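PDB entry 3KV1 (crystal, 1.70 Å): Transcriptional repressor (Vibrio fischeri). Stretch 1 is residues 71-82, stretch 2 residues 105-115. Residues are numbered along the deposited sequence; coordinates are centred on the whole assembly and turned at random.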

# COMPACT_ATOMS: atom_id res chain seq x y z
N ALA A 71 9.00 3.94 -14.65
CA ALA A 71 8.91 2.56 -14.17
C ALA A 71 8.72 1.58 -15.32
O ALA A 71 9.21 0.45 -15.28
N ASP A 72 8.05 2.04 -16.38
CA ASP A 72 7.72 1.16 -17.49
C ASP A 72 8.80 1.14 -18.57
O ASP A 72 8.72 0.34 -19.50
N HIS A 73 9.81 1.99 -18.44
CA HIS A 73 10.84 2.03 -19.47
C HIS A 73 11.63 0.72 -19.44
O HIS A 73 12.13 0.33 -18.37
N ALA A 74 11.76 0.06 -20.58
CA ALA A 74 12.39 -1.27 -20.58
C ALA A 74 13.90 -1.28 -20.86
O ALA A 74 14.39 -2.13 -21.60
N GLY A 75 14.64 -0.35 -20.29
CA GLY A 75 16.07 -0.33 -20.49
C GLY A 75 16.79 -1.22 -19.49
O GLY A 75 16.20 -1.73 -18.54
N ILE A 76 18.09 -1.41 -19.70
CA ILE A 76 18.92 -2.18 -18.78
C ILE A 76 19.39 -1.31 -17.63
O ILE A 76 20.00 -0.26 -17.86
N VAL A 77 19.11 -1.75 -16.41
CA VAL A 77 19.64 -1.07 -15.25
C VAL A 77 20.31 -2.09 -14.33
O VAL A 77 19.94 -3.28 -14.27
N THR A 78 21.36 -1.64 -13.65
CA THR A 78 22.03 -2.47 -12.68
C THR A 78 21.15 -2.65 -11.44
O THR A 78 20.41 -1.74 -11.06
N GLN A 79 21.20 -3.82 -10.83
CA GLN A 79 20.37 -4.07 -9.66
C GLN A 79 21.02 -3.46 -8.41
O GLN A 79 22.23 -3.66 -8.17
N ARG A 80 20.25 -2.70 -7.63
CA ARG A 80 20.77 -2.18 -6.37
C ARG A 80 19.66 -2.09 -5.36
O ARG A 80 18.49 -1.93 -5.73
N ASN A 81 20.01 -2.17 -4.08
CA ASN A 81 18.99 -2.18 -3.03
C ASN A 81 18.56 -0.78 -2.60
O ASN A 81 18.90 -0.30 -1.51
N ALA A 82 17.80 -0.12 -3.46
CA ALA A 82 17.33 1.23 -3.17
C ALA A 82 15.86 1.16 -2.73
O ALA A 82 15.20 0.13 -2.92
N ARG A 105 6.21 0.06 -6.59
CA ARG A 105 6.37 -1.39 -6.70
C ARG A 105 7.07 -1.80 -8.00
O ARG A 105 7.94 -2.69 -8.02
N ARG A 106 6.69 -1.14 -9.09
CA ARG A 106 7.30 -1.43 -10.40
C ARG A 106 8.76 -0.98 -10.45
O ARG A 106 9.61 -1.69 -11.00
N LEU A 107 9.03 0.18 -9.89
CA LEU A 107 10.41 0.66 -9.74
C LEU A 107 11.25 -0.31 -8.91
O LEU A 107 12.37 -0.63 -9.27
N ALA A 108 10.74 -0.77 -7.77
CA ALA A 108 11.50 -1.72 -6.97
C ALA A 108 11.84 -2.99 -7.75
O ALA A 108 12.92 -3.56 -7.63
N LYS A 109 10.90 -3.44 -8.56
CA LYS A 109 11.17 -4.64 -9.32
C LYS A 109 12.25 -4.41 -10.36
O LYS A 109 13.13 -5.27 -10.57
N LYS A 110 12.16 -3.26 -11.02
CA LYS A 110 13.08 -2.87 -12.10
C LYS A 110 14.50 -2.65 -11.62
O LYS A 110 15.46 -3.15 -12.23
N TYR A 111 14.64 -1.90 -10.52
CA TYR A 111 15.97 -1.48 -10.05
C TYR A 111 16.53 -2.44 -9.02
O TYR A 111 17.70 -2.33 -8.64
N GLY A 112 15.71 -3.39 -8.60
CA GLY A 112 16.14 -4.38 -7.62
C GLY A 112 16.14 -3.97 -6.16
O GLY A 112 17.01 -4.43 -5.40
N GLY A 113 15.20 -3.15 -5.72
CA GLY A 113 15.12 -2.79 -4.30
C GLY A 113 13.77 -3.04 -3.63
O GLY A 113 13.16 -4.09 -3.85
N SER A 114 13.29 -2.09 -2.83
CA SER A 114 12.05 -2.26 -2.09
C SER A 114 11.13 -1.08 -2.21
O SER A 114 11.56 -0.00 -2.62
N SER A 115 9.87 -1.25 -1.85
CA SER A 115 8.98 -0.09 -1.90
C SER A 115 8.32 0.09 -0.56
O SER A 115 8.15 -0.89 0.18

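Contact between residues 71-82 and the helix, turn and strand start of 105-115 in the Vibrio fischeri transcriptional repressor; 755 Å² is buried, both sides summed. One salt bridge crosses the interface: R106, whose CA-to-CB bond points toward stretch 1 (chi1 m, chi2 t), brings NE to 2.9 Å from D72 OD1. D72 starts away, but its m rotamer returns the carboxylate; the hydrogen bond within the pair is weak, with an angle of 130°. K110 points toward stretch 1 and is fully extended, all four chi angles t, so that NZ reaches H73 O at 3.1 Å. H73 (chi1 t) places its ring edge, near the ring plane, by the same NZ. Q79 (chi1 m, chi2 m) folds its amide back to the helix end: NE2 donates to K110 O at 3.1 Å and, within its own stretch, to V77 O at 3.2 Å. Water 1 bridges Q79 OE1 (3.1 Å) and K109 O (2.9 Å). Two backbone hydrogen bonds also join the stretches, R80 N to Y111 O at 2.8 Å and S114 N to A82 O at 2.9 Å. R80 (chi1 p) leaves away from stretch 2 but curls back; NE and NH2 donate to T78 O at 2.9 and 2.8 Å, and one guanidinium face lies over the Y111 ring edge, with R80 CZ 3.9 Å from Y111 CD2. Water 2 links N81 OD1 (2.5 Å), to which it donates, with S114 OG (2.8 Å; S114 chi1 p). V77, pointing toward stretch 2 in rotamer m, covers one face of Y111 (chi1 m), its CG1 3.8 Å from Y111 CE2. Buried A71 packs its CB 3.8 Å from both L107 CD2 and R106 CB. G112, at positive phi, has no room for a CB, which would meet Q79 OE1 at 2.7 Å.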

# COMPACT_ATOMS: atom_id res chain seq x y z
CB ALA A 71 7.79 2.43 -13.13
CB ASP A 72 6.36 1.56 -18.08
CG ASP A 72 5.21 1.36 -17.08
OD1 ASP A 72 5.38 0.57 -16.12
OD2 ASP A 72 4.14 2.00 -17.24
CB HIS A 73 11.79 3.20 -19.28
CG HIS A 73 12.94 3.18 -20.23
ND1 HIS A 73 12.82 3.51 -21.56
CD2 HIS A 73 14.24 2.81 -20.06
CE1 HIS A 73 13.99 3.37 -22.16
NE2 HIS A 73 14.87 2.97 -21.26
CB ALA A 74 11.66 -2.20 -21.55
CB ILE A 76 20.21 -2.60 -19.47
CG1 ILE A 76 19.91 -3.58 -20.59
CG2 ILE A 76 21.20 -3.24 -18.44
CD1 ILE A 76 21.15 -3.95 -21.39
CB VAL A 77 18.54 -0.29 -14.50
CG1 VAL A 77 17.90 0.77 -15.41
CG2 VAL A 77 17.50 -1.25 -13.95
CB THR A 78 23.35 -1.80 -12.28
OG1 THR A 78 24.10 -1.54 -13.47
CG2 THR A 78 24.12 -2.70 -11.36
CB GLN A 79 20.13 -5.58 -9.48
CG GLN A 79 19.50 -6.21 -10.75
CD GLN A 79 18.13 -5.60 -11.08
OE1 GLN A 79 17.16 -5.88 -10.40
NE2 GLN A 79 18.07 -4.76 -12.11
CB ARG A 80 21.50 -0.83 -6.58
CG ARG A 80 20.66 0.46 -6.53
CD ARG A 80 19.63 0.60 -7.68
NE ARG A 80 20.14 0.37 -9.04
CZ ARG A 80 20.68 1.28 -9.84
NH1 ARG A 80 20.87 2.54 -9.44
NH2 ARG A 80 21.03 0.95 -11.07
CB ASN A 81 19.45 -3.00 -1.83
CG ASN A 81 18.32 -3.26 -0.85
OD1 ASN A 81 17.15 -3.09 -1.19
ND2 ASN A 81 18.67 -3.66 0.37
CB ALA A 82 17.47 2.11 -4.39
CB ARG A 105 5.01 -2.11 -6.53
CG ARG A 105 4.61 -2.13 -5.04
CD ARG A 105 3.11 -2.00 -4.76
NE ARG A 105 2.29 -2.91 -5.55
CZ ARG A 105 0.96 -2.91 -5.52
NH1 ARG A 105 0.30 -2.05 -4.74
NH2 ARG A 105 0.28 -3.77 -6.27
CB ARG A 106 6.48 -0.81 -11.54
CG ARG A 106 5.09 -1.46 -11.65
CD ARG A 106 4.54 -1.42 -13.07
NE ARG A 106 4.33 -0.05 -13.53
CZ ARG A 106 3.21 0.65 -13.32
NH1 ARG A 106 2.20 0.09 -12.66
NH2 ARG A 106 3.11 1.89 -13.77
CB LEU A 107 10.44 2.05 -9.14
CG LEU A 107 9.96 3.22 -10.03
CD1 LEU A 107 9.83 4.50 -9.20
CD2 LEU A 107 10.94 3.36 -11.21
CB ALA A 108 10.73 -2.05 -5.63
CB LYS A 109 9.89 -5.13 -9.98
CG LYS A 109 10.13 -6.35 -10.84
CD LYS A 109 8.84 -6.93 -11.41
CE LYS A 109 9.13 -8.12 -12.33
NZ LYS A 109 7.91 -8.53 -13.10
CB LYS A 110 12.55 -1.57 -12.75
CG LYS A 110 13.53 -0.96 -13.76
CD LYS A 110 12.92 0.28 -14.48
CE LYS A 110 13.93 0.86 -15.47
NZ LYS A 110 13.39 2.09 -16.11
CB TYR A 111 15.89 -0.07 -9.46
CG TYR A 111 15.85 0.99 -10.56
CD1 TYR A 111 14.63 1.51 -11.01
CD2 TYR A 111 17.02 1.46 -11.13
CE1 TYR A 111 14.59 2.45 -12.02
CE2 TYR A 111 16.99 2.44 -12.16
CZ TYR A 111 15.76 2.91 -12.59
OH TYR A 111 15.71 3.84 -13.59
CB SER A 114 12.35 -2.47 -0.60
OG SER A 114 13.00 -1.34 -0.09
CB SER A 115 7.93 -0.25 -2.99
OG SER A 115 7.15 -1.39 -2.74
O HOH W 1 14.92 -6.51 -12.49
O HOH W 2 15.72 -1.72 0.37